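Local coordinates for protein Csc2 (Thermofilum pendens, PDB 4TXD) that probably binds CRISPR RNA as the Cas7-family subunit of type I-D interference and carries a bound zinc ion, at residues A[31-36]-A[51-56]. Residues are numbered along the deposited sequence; the frame is centred on the assembly and turned at random.
Sequences GDLRPY and HRIEVV
Leu33 meets Ile53 where a short 3-10 segment, 31-36, settles beside the first residues of strand 52-61. The touch is made by methyl ends, CD2 of Leu33 lying 4.2 Å from CD1 of Ile53, and Leu255 of helix 252-263 packs on both side chains, so the pair belongs to a shared apolar patch. One turn further on, Tyr36 N donates to Leu33 O (2.8 Å), a bond that closes a 3-10 turn; the Tyr36 side chain, pointing toward the strand, faces His51. There the rings form a T-shaped pair. The edge of Tyr36 is directed at the imidazole face, with centroids 5.3 Å apart and planes at 86°. CD2 of the phenol ring does the touching; it stands 3.8 Å from CG of His51, displaced toward the rim of that ring. With CG between its backbone N and carbonyl carbon (chi1 45°), His51 offers a face of the imidazole to Tyr36 while its NE2 lies 3.1 Å from Tyr36 O. That hydrogen bond is weak, bent to 121°, so the ring packing probably does as much as the bond to fix the imidazole. The example illustrates how an N-terminal 3-10 turn can be laid against a sheet: Ile53 belongs to an inner strand of the antiparallel sheet, paired on both flanks, in the RRM-like core of a Cas7-family protein.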
loop_
_atom_site.group_PDB
_atom_site.type_symbol
_atom_site.label_atom_id
_atom_site.label_comp_id
_atom_site.label_asym_id
_atom_site.label_seq_id
_atom_site.Cartn_x
_atom_site.Cartn_y
_atom_site.Cartn_z
ATOM N N GLY A 31 -4.152 19.422 -6.722
ATOM C CA GLY A 31 -4.358 20.444 -5.737
ATOM C C GLY A 31 -5.659 20.411 -4.985
ATOM O O GLY A 31 -5.691 20.781 -3.843
ATOM N N ASP A 32 -6.731 19.989 -5.623
ATOM C CA ASP A 32 -8.015 19.994 -4.969
ATOM C C ASP A 32 -8.133 18.949 -3.875
ATOM O O ASP A 32 -9.105 18.909 -3.189
ATOM C CB ASP A 32 -9.150 19.866 -5.956
ATOM C CG ASP A 32 -9.285 21.078 -6.861
ATOM O OD1 ASP A 32 -8.487 22.012 -6.740
ATOM O OD2 ASP A 32 -10.196 21.096 -7.685
ATOM N N LEU A 33 -7.127 18.109 -3.727
ATOM C CA LEU A 33 -7.105 17.137 -2.651
ATOM C C LEU A 33 -6.823 17.751 -1.284
ATOM O O LEU A 33 -7.231 17.242 -0.295
ATOM C CB LEU A 33 -6.052 16.072 -2.933
ATOM C CG LEU A 33 -6.350 15.008 -3.985
ATOM C CD1 LEU A 33 -5.327 13.919 -3.926
ATOM C CD2 LEU A 33 -7.720 14.434 -3.807
ATOM N N ARG A 34 -6.112 18.863 -1.268
ATOM C CA ARG A 34 -5.609 19.473 -0.030
ATOM C C ARG A 34 -6.596 19.604 1.118
ATOM O O ARG A 34 -6.291 19.270 2.235
ATOM C CB ARG A 34 -4.987 20.833 -0.322
ATOM C CG ARG A 34 -3.582 20.783 -0.858
ATOM C CD ARG A 34 -2.602 21.578 -0.011
ATOM N NE ARG A 34 -1.225 21.236 -0.316
ATOM C CZ ARG A 34 -0.649 21.546 -1.454
ATOM N NH1 ARG A 34 0.599 21.210 -1.692
ATOM N NH2 ARG A 34 -1.325 22.214 -2.345
ATOM N N PRO A 35 -7.830 20.147 0.761
ATOM C CA PRO A 35 -8.769 20.258 1.883
ATOM C C PRO A 35 -9.029 18.949 2.611
ATOM O O PRO A 35 -9.446 18.971 3.727
ATOM C CB PRO A 35 -10.064 20.672 1.228
ATOM C CG PRO A 35 -9.666 21.471 0.090
ATOM C CD PRO A 35 -8.559 20.707 -0.484
ATOM N N TYR A 36 -8.828 17.834 1.944
ATOM C CA TYR A 36 -9.128 16.541 2.499
ATOM C C TYR A 36 -7.975 15.902 3.231
ATOM O O TYR A 36 -8.130 14.865 3.767
ATOM C CB TYR A 36 -9.559 15.595 1.391
ATOM C CG TYR A 36 -10.794 15.991 0.659
ATOM C CD1 TYR A 36 -10.738 16.825 -0.419
ATOM C CD2 TYR A 36 -12.007 15.498 1.029
ATOM C CE1 TYR A 36 -11.865 17.180 -1.096
ATOM C CE2 TYR A 36 -13.141 15.838 0.361
ATOM C CZ TYR A 36 -13.061 16.687 -0.699
ATOM O OH TYR A 36 -14.194 17.011 -1.359
ATOM N N HIS A 51 -13.934 11.351 5.561
ATOM C CA HIS A 51 -13.773 11.257 4.119
ATOM C C HIS A 51 -12.612 10.347 3.768
ATOM O O HIS A 51 -11.876 9.880 4.639
ATOM C CB HIS A 51 -13.569 12.635 3.488
ATOM C CG HIS A 51 -12.605 13.506 4.226
ATOM N ND1 HIS A 51 -13.003 14.622 4.932
ATOM C CD2 HIS A 51 -11.259 13.436 4.359
ATOM C CE1 HIS A 51 -11.944 15.199 5.470
ATOM N NE2 HIS A 51 -10.873 14.498 5.139
ATOM N N ARG A 52 -12.457 10.098 2.477
ATOM C CA ARG A 52 -11.452 9.173 1.995
ATOM C C ARG A 52 -11.016 9.600 0.609
ATOM O O ARG A 52 -11.733 10.324 -0.092
ATOM C CB ARG A 52 -12.008 7.742 1.965
ATOM C CG ARG A 52 -13.121 7.544 0.937
ATOM C CD ARG A 52 -13.915 6.280 1.196
ATOM N NE ARG A 52 -14.968 6.487 2.181
ATOM C CZ ARG A 52 -15.502 5.517 2.918
ATOM N NH1 ARG A 52 -15.059 4.268 2.803
ATOM N NH2 ARG A 52 -16.466 5.797 3.786
ATOM N N ILE A 53 -9.829 9.155 0.227
ATOM C CA ILE A 53 -9.354 9.325 -1.125
ATOM C C ILE A 53 -9.276 7.946 -1.783
ATOM O O ILE A 53 -8.550 7.065 -1.314
ATOM C CB ILE A 53 -8.002 10.016 -1.141
ATOM C CG1 ILE A 53 -8.147 11.411 -0.500
ATOM C CG2 ILE A 53 -7.442 10.091 -2.570
ATOM C CD1 ILE A 53 -6.843 12.157 -0.352
ATOM N N GLU A 54 -10.063 7.753 -2.833
ATOM C CA GLU A 54 -9.958 6.554 -3.669
ATOM C C GLU A 54 -8.825 6.669 -4.679
ATOM O O GLU A 54 -8.690 7.696 -5.348
ATOM C CB GLU A 54 -11.254 6.300 -4.432
ATOM C CG GLU A 54 -12.412 5.812 -3.620
ATOM C CD GLU A 54 -13.660 5.728 -4.461
ATOM O OE1 GLU A 54 -14.216 6.797 -4.786
ATOM O OE2 GLU A 54 -14.080 4.603 -4.808
ATOM N N VAL A 55 -8.016 5.618 -4.802
ATOM C CA VAL A 55 -7.040 5.553 -5.878
ATOM C C VAL A 55 -7.274 4.291 -6.725
ATOM O O VAL A 55 -7.396 3.182 -6.192
ATOM C CB VAL A 55 -5.588 5.593 -5.344
ATOM C CG1 VAL A 55 -5.341 4.500 -4.346
ATOM C CG2 VAL A 55 -4.600 5.494 -6.483
ATOM N N VAL A 56 -7.388 4.474 -8.039
ATOM C CA VAL A 56 -7.589 3.349 -8.958
ATOM C C VAL A 56 -6.337 3.188 -9.785
ATOM O O VAL A 56 -5.764 4.178 -10.265
ATOM C CB VAL A 56 -8.821 3.555 -9.871
ATOM C CG1 VAL A 56 -8.907 2.464 -10.950
ATOM C CG2 VAL A 56 -10.090 3.560 -9.042
#